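Local coordinates for protein antibiotic biosynthesis monooxygenase (Rhodospirillum rubrum, PDB 4HL9) that probably acts as a monooxygenase of the antibiotic biosynthesis monooxygenase family, at residues 77-80 and 81-85; 38-41 and 42-45. All coordinates share one frame; numbering follows the deposited sequence.

Contact 1 of 2, residues 77-80 and 81-85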
ATOM      1  N   GLU A  77      -5.440   8.488   1.321  1.00 17.44           N
ATOM      2  CA  GLU A  77      -5.890   8.760   2.670  1.00 19.11           C
ATOM      3  C   GLU A  77      -7.134   9.635   2.552  1.00 19.14           C
ATOM      4  O   GLU A  77      -7.140  10.644   1.824  1.00 20.00           O
ATOM      5  CB  GLU A  77      -4.764   9.430   3.471  1.00 19.69           C
ATOM      6  CG  GLU A  77      -5.024   9.589   4.947  1.00 23.22           C
ATOM      7  CD  GLU A  77      -3.771   9.975   5.724  1.00 29.88           C
ATOM      8  OE1 GLU A  77      -2.794  10.475   5.117  1.00 34.20           O
ATOM      9  OE2 GLU A  77      -3.770   9.795   6.955  1.00 33.75           O
ATOM     10  N   TRP A  78      -8.189   9.205   3.234  1.00 19.14           N
ATOM     11  CA  TRP A  78      -9.469   9.907   3.257  1.00 19.18           C
ATOM     12  C   TRP A  78      -9.873  10.181   4.724  1.00 19.12           C
ATOM     13  O   TRP A  78      -9.471   9.431   5.608  1.00 18.21           O
ATOM     14  CB  TRP A  78     -10.532   9.056   2.558  1.00 19.40           C
ATOM     15  CG  TRP A  78     -10.166   8.755   1.125  1.00 19.54           C
ATOM     16  CD1 TRP A  78      -9.578   7.621   0.654  1.00 21.43           C
ATOM     17  CD2 TRP A  78     -10.347   9.615   0.004  1.00 19.09           C
ATOM     18  NE1 TRP A  78      -9.385   7.713  -0.708  1.00 21.58           N
ATOM     19  CE2 TRP A  78      -9.840   8.933  -1.133  1.00 21.28           C
ATOM     20  CE3 TRP A  78     -10.879  10.902  -0.158  1.00 20.06           C
ATOM     21  CZ2 TRP A  78      -9.861   9.489  -2.413  1.00 21.97           C
ATOM     22  CZ3 TRP A  78     -10.914  11.462  -1.437  1.00 20.52           C
ATOM     23  CH2 TRP A  78     -10.386  10.752  -2.551  1.00 21.21           C
ATOM     24  N   PRO A  79     -10.679  11.240   4.979  1.00 19.82           N
ATOM     25  CA  PRO A  79     -11.217  11.469   6.355  1.00 20.57           C
ATOM     26  C   PRO A  79     -12.064  10.303   6.888  1.00 21.03           C
ATOM     27  O   PRO A  79     -11.977   9.949   8.076  1.00 21.18           O
ATOM     28  CB  PRO A  79     -12.120  12.707   6.180  1.00 21.21           C
ATOM     29  CG  PRO A  79     -11.659  13.363   4.953  1.00 21.07           C
ATOM     30  CD  PRO A  79     -11.017  12.343   4.068  1.00 19.41           C
ATOM     31  N   ASP A  80     -12.883   9.718   6.016  1.00 21.40           N
ATOM     32  CA  ASP A  80     -13.732   8.595   6.371  1.00 22.04           C
ATOM     33  C   ASP A  80     -14.260   7.952   5.100  1.00 21.85           C
ATOM     34  O   ASP A  80     -13.955   8.405   4.000  1.00 20.94           O
ATOM     35  CB  ASP A  80     -14.908   9.038   7.296  1.00 23.53           C
ATOM     36  CG  ASP A  80     -15.785  10.129   6.680  1.00 25.96           C
ATOM     37  OD1 ASP A  80     -15.563  10.550   5.521  1.00 27.76           O
ATOM     38  OD2 ASP A  80     -16.725  10.574   7.381  1.00 30.64           O
ATOM     39  N   ARG A  81     -15.065   6.914   5.280  1.00 22.12           N
ATOM     40  CA  ARG A  81     -15.699   6.191   4.204  1.00 22.97           C
ATOM     41  C   ARG A  81     -16.608   7.041   3.315  1.00 23.01           C
ATOM     42  O   ARG A  81     -16.636   6.859   2.098  1.00 22.51           O
ATOM     43  CB  ARG A  81     -16.470   5.014   4.785  1.00 23.65           C
ATOM     44  CG  ARG A  81     -17.080   4.106   3.742  1.00 26.28           C
ATOM     45  CD  ARG A  81     -16.041   3.659   2.709  1.00 30.86           C
ATOM     46  NE  ARG A  81     -16.659   2.953   1.591  1.00 31.86           N
ATOM     47  CZ  ARG A  81     -17.014   1.672   1.628  1.00 33.50           C
ATOM     48  NH1 ARG A  81     -16.817   0.959   2.724  1.00 33.39           N
ATOM     49  NH2 ARG A  81     -17.571   1.108   0.565  1.00 34.64           N
ATOM     50  N   ALA A  82     -17.342   7.968   3.934  1.00 22.72           N
ATOM     51  CA  ALA A  82     -18.217   8.894   3.200  1.00 22.76           C
ATOM     52  C   ALA A  82     -17.452   9.731   2.173  1.00 21.75           C
ATOM     53  O   ALA A  82     -17.918   9.950   1.040  1.00 21.35           O
ATOM     54  CB  ALA A  82     -18.983   9.816   4.206  1.00 23.15           C
ATOM     55  N   ALA A  83     -16.273  10.197   2.556  1.00 20.78           N
ATOM     56  CA  ALA A  83     -15.444  10.959   1.617  1.00 20.60           C
ATOM     57  C   ALA A  83     -14.964  10.029   0.477  1.00 20.63           C
ATOM     58  O   ALA A  83     -14.835  10.459  -0.663  1.00 19.85           O
ATOM     59  CB  ALA A  83     -14.272  11.630   2.338  1.00 20.52           C
ATOM     60  N   LEU A  84     -14.724   8.756   0.791  1.00 21.34           N
ATOM     61  CA  LEU A  84     -14.365   7.790  -0.273  1.00 21.81           C
ATOM     62  C   LEU A  84     -15.555   7.528  -1.221  1.00 22.23           C
ATOM     63  O   LEU A  84     -15.382   7.399  -2.431  1.00 21.13           O
ATOM     64  CB  LEU A  84     -13.853   6.463   0.309  1.00 21.31           C
ATOM     65  CG  LEU A  84     -13.444   5.363  -0.699  1.00 23.06           C
ATOM     66  CD1 LEU A  84     -12.237   5.790  -1.536  1.00 23.28           C
ATOM     67  CD2 LEU A  84     -13.158   4.053   0.016  1.00 22.31           C
ATOM     68  N   ASP A  85     -16.769   7.476  -0.674  1.00 23.27           N
ATOM     69  CA  ASP A  85     -17.961   7.305  -1.519  1.00 23.75           C
ATOM     70  C   ASP A  85     -18.140   8.472  -2.506  1.00 23.17           C
ATOM     71  O   ASP A  85     -18.603   8.278  -3.642  1.00 23.42           O
ATOM     72  CB  ASP A  85     -19.214   7.118  -0.647  1.00 25.37           C
ATOM     73  CG  ASP A  85     -19.181   5.833   0.167  1.00 28.00           C
ATOM     74  OD1 ASP A  85     -18.487   4.871  -0.242  1.00 32.36           O
ATOM     75  OD2 ASP A  85     -19.860   5.774   1.230  1.00 32.45           O
TER
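Asp80, the N-cap, which with Pro79 links strand 71-78 to helix 81-86, holds the first turn of the helix through Ala83 and Leu84. Arg81 opens the helix, and its side chain runs along it, CG anti to the backbone N and the chain bent at chi2. This course brings NE to Asp85 OD1 at 3.2 Å, a salt bridge one turn on that meets the syn side of the carboxylate but lies 32° out of its plane. Next comes Ala82, whose methyl lies beside the cap, CB 3.7 Å from Asp80 OD1. Ala83 receives the cap itself: its N donates to Asp80 OD1 at 3.1 Å, with an N-H...O angle of 155°, approaching from above the carboxylate plane. Asp80 places CG between its own N and carbonyl carbon (chi1 57°), which folds the carboxylate over the first turn, where its negative charge would also suit the helix dipole. The Ala83 methyl points back to the strand end and packs on the Pro79 ring, CB to CD 3.8 Å. Leu84 follows with a weak backbone bond, N to Asp80 O at 3.3 Å, which starts the helical pattern. Its CD1 stands over one face of the Trp78 indole, 3.9 Å from the centroid of the five-membered ring, a CH-pi contact in which the two side chains cross at about a right angle. Trp78 NE1 donates to Glu76, and the indole also meets the His87 ring. The short helix thus turns back over the end of strand 71-78: Trp78 reaches Val26 and Leu84 reaches Leu24 on strand 24-32, while Arg81 and Leu84 both touch Leu112 on strand 104-115.

Contact 2 of 2, residues 38-41 and 42-45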
ATOM      1  N   ASP A  38       0.921   2.494 -22.272  1.00 21.55           N
ATOM      2  CA  ASP A  38       1.013   3.845 -22.836  1.00 22.88           C
ATOM      3  C   ASP A  38      -0.354   4.525 -23.016  1.00 22.53           C
ATOM      4  O   ASP A  38      -0.462   5.736 -22.924  1.00 22.65           O
ATOM      5  CB  ASP A  38       1.826   3.860 -24.144  1.00 24.26           C
ATOM      6  CG  ASP A  38       3.308   3.534 -23.912  1.00 28.07           C
ATOM      7  OD1 ASP A  38       3.808   3.749 -22.785  1.00 32.21           O
ATOM      8  OD2 ASP A  38       3.970   3.039 -24.845  1.00 33.43           O
ATOM      9  N   ILE A  39      -1.389   3.735 -23.266  1.00 22.26           N
ATOM     10  CA  ILE A  39      -2.762   4.235 -23.322  1.00 22.42           C
ATOM     11  C   ILE A  39      -3.215   4.745 -21.942  1.00 22.10           C
ATOM     12  O   ILE A  39      -3.790   5.834 -21.823  1.00 22.25           O
ATOM     13  CB  ILE A  39      -3.719   3.124 -23.819  1.00 22.30           C
ATOM     14  CG1 ILE A  39      -3.452   2.818 -25.307  1.00 23.14           C
ATOM     15  CG2 ILE A  39      -5.178   3.494 -23.594  1.00 24.84           C
ATOM     16  CD1 ILE A  39      -4.328   1.679 -25.842  1.00 22.52           C
ATOM     17  N   VAL A  40      -2.930   3.979 -20.898  1.00 21.08           N
ATOM     18  CA  VAL A  40      -3.530   4.272 -19.577  1.00 20.13           C
ATOM     19  C   VAL A  40      -2.781   5.320 -18.751  1.00 19.82           C
ATOM     20  O   VAL A  40      -3.378   5.986 -17.908  1.00 19.72           O
ATOM     21  CB  VAL A  40      -3.774   3.018 -18.732  1.00 19.55           C
ATOM     22  CG1 VAL A  40      -4.767   2.070 -19.416  1.00 19.40           C
ATOM     23  CG2 VAL A  40      -2.438   2.341 -18.349  1.00 19.50           C
ATOM     24  N   LEU A  41      -1.484   5.477 -19.001  1.00 18.77           N
ATOM     25  CA  LEU A  41      -0.695   6.467 -18.297  1.00 19.17           C
ATOM     26  C   LEU A  41      -1.339   7.871 -18.253  1.00 19.32           C
ATOM     27  O   LEU A  41      -1.496   8.404 -17.162  1.00 18.71           O
ATOM     28  CB  LEU A  41       0.772   6.475 -18.764  1.00 19.50           C
ATOM     29  CG  LEU A  41       1.603   5.318 -18.167  1.00 19.73           C
ATOM     30  CD1 LEU A  41       2.974   5.153 -18.890  1.00 23.35           C
ATOM     31  CD2 LEU A  41       1.827   5.548 -16.660  1.00 22.07           C
ATOM     32  N   PRO A  42      -1.746   8.445 -19.420  1.00 19.62           N
ATOM     33  CA  PRO A  42      -2.377   9.778 -19.399  1.00 19.11           C
ATOM     34  C   PRO A  42      -3.672   9.823 -18.581  1.00 19.16           C
ATOM     35  O   PRO A  42      -3.990  10.859 -18.003  1.00 19.48           O
ATOM     36  CB  PRO A  42      -2.702  10.046 -20.881  1.00 19.83           C
ATOM     37  CG  PRO A  42      -1.775   9.137 -21.646  1.00 20.60           C
ATOM     38  CD  PRO A  42      -1.666   7.910 -20.799  1.00 19.67           C
ATOM     39  N   LEU A  43      -4.412   8.718 -18.588  1.00 18.14           N
ATOM     40  CA  LEU A  43      -5.648   8.553 -17.828  1.00 19.16           C
ATOM     41  C   LEU A  43      -5.341   8.581 -16.319  1.00 19.47           C
ATOM     42  O   LEU A  43      -5.972   9.321 -15.563  1.00 18.41           O
ATOM     43  CB  LEU A  43      -6.301   7.221 -18.209  1.00 18.58           C
ATOM     44  CG  LEU A  43      -7.175   7.091 -19.464  1.00 21.73           C
ATOM     45  CD1 LEU A  43      -6.855   8.099 -20.542  1.00 23.73           C
ATOM     46  CD2 LEU A  43      -7.270   5.658 -20.001  1.00 21.40           C
ATOM     47  N   TYR A  44      -4.340   7.800 -15.909  1.00 18.62           N
ATOM     48  CA  TYR A  44      -3.864   7.809 -14.523  1.00 18.95           C
ATOM     49  C   TYR A  44      -3.402   9.214 -14.091  1.00 19.96           C
ATOM     50  O   TYR A  44      -3.710   9.646 -12.981  1.00 19.74           O
ATOM     51  CB  TYR A  44      -2.718   6.802 -14.341  1.00 17.32           C
ATOM     52  CG  TYR A  44      -3.119   5.353 -14.114  1.00 17.73           C
ATOM     53  CD1 TYR A  44      -3.902   4.975 -13.033  1.00 15.62           C
ATOM     54  CD2 TYR A  44      -2.641   4.342 -14.957  1.00 17.62           C
ATOM     55  CE1 TYR A  44      -4.231   3.627 -12.819  1.00 18.81           C
ATOM     56  CE2 TYR A  44      -2.968   3.020 -14.758  1.00 18.47           C
ATOM     57  CZ  TYR A  44      -3.746   2.659 -13.697  1.00 16.79           C
ATOM     58  OH  TYR A  44      -4.055   1.345 -13.529  1.00 16.62           O
ATOM     59  N   ARG A  45      -2.669   9.919 -14.956  1.00 20.47           N
ATOM     60  CA  ARG A  45      -2.193  11.265 -14.616  1.00 22.46           C
ATOM     61  C   ARG A  45      -3.349  12.252 -14.338  1.00 22.39           C
ATOM     62  O   ARG A  45      -3.323  12.998 -13.347  1.00 21.89           O
ATOM     63  CB  ARG A  45      -1.259  11.821 -15.700  1.00 23.33           C
ATOM     64  CG  ARG A  45       0.058  11.061 -15.881  1.00 27.46           C
ATOM     65  CD  ARG A  45       0.962  11.824 -16.843  1.00 35.28           C
ATOM     66  NE  ARG A  45       1.539  10.976 -17.889  1.00 40.96           N
ATOM     67  CZ  ARG A  45       2.523  10.095 -17.703  1.00 42.96           C
ATOM     68  NH1 ARG A  45       3.057   9.906 -16.497  1.00 44.46           N
ATOM     69  NH2 ARG A  45       2.969   9.386 -18.732  1.00 44.88           N
TER
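Val40 and Tyr44, one turn apart on helix 37-52 of this ferredoxin-like alpha+beta fold, lie side by side and point the same way. Val40 sets CG2 between its backbone N and carbonyl carbon, where the methyl meets Tyr44 CE2 at 3.7 Å. With CG anti to its own carbonyl carbon (chi1 -83°), Tyr44 leans its ring back beside that methyl, and its hydroxyl is hydrogen-bonded to Asp30 of the sheet, so the ring is held at its far end too. Both side chains pack on Ile32 of strand 24-32, and Tyr44 also meets the ring of Phe72. Leu43 turns to another flank, its CB 3.2 Å from Val40 O and its side chain touching Leu99 and Ile100 of helix 91-101.

Pro42 has no N-H to give, so the helix kinks here; its CD stands where the N-H would be, 3.3 Å from Asp38 O and 3.1 Å from Ile39 O. The i to i-4 bonds are back at Tyr44 and Arg45, Tyr44 N bonding Val40 O at 2.9 Å and Arg45 N bonding Leu41 O at 2.9 Å. On the side facing the second subunit, Leu41 packs on Val116 of that chain, and Arg45 NH1 makes a weak hydrogen bond to Pro117 O there. Bent at chi3 (-132°), the Arg45 chain folds back along the helix and lays one guanidinium face over Leu41, with NH2 3.6 Å from Leu41 CB.

Overall arrangement
Contact 2 comes first along the chain, within helix 37-52, and contact 1 follows where strand 71-78 passes into helix 81-86. Their centres are 24 Å apart, on opposite sides of the centre of the chain, and their nearest atoms remain about 12 Å from each other, without touching. What they share is the antiparallel sheet: both pack on strand 24-32, contact 1 near its start and contact 2 at its far end. Of the two, only contact 2 meets the second subunit of the assembly, through Leu41 and Arg45. Both lie in the antibiotic biosynthesis monooxygenase family region.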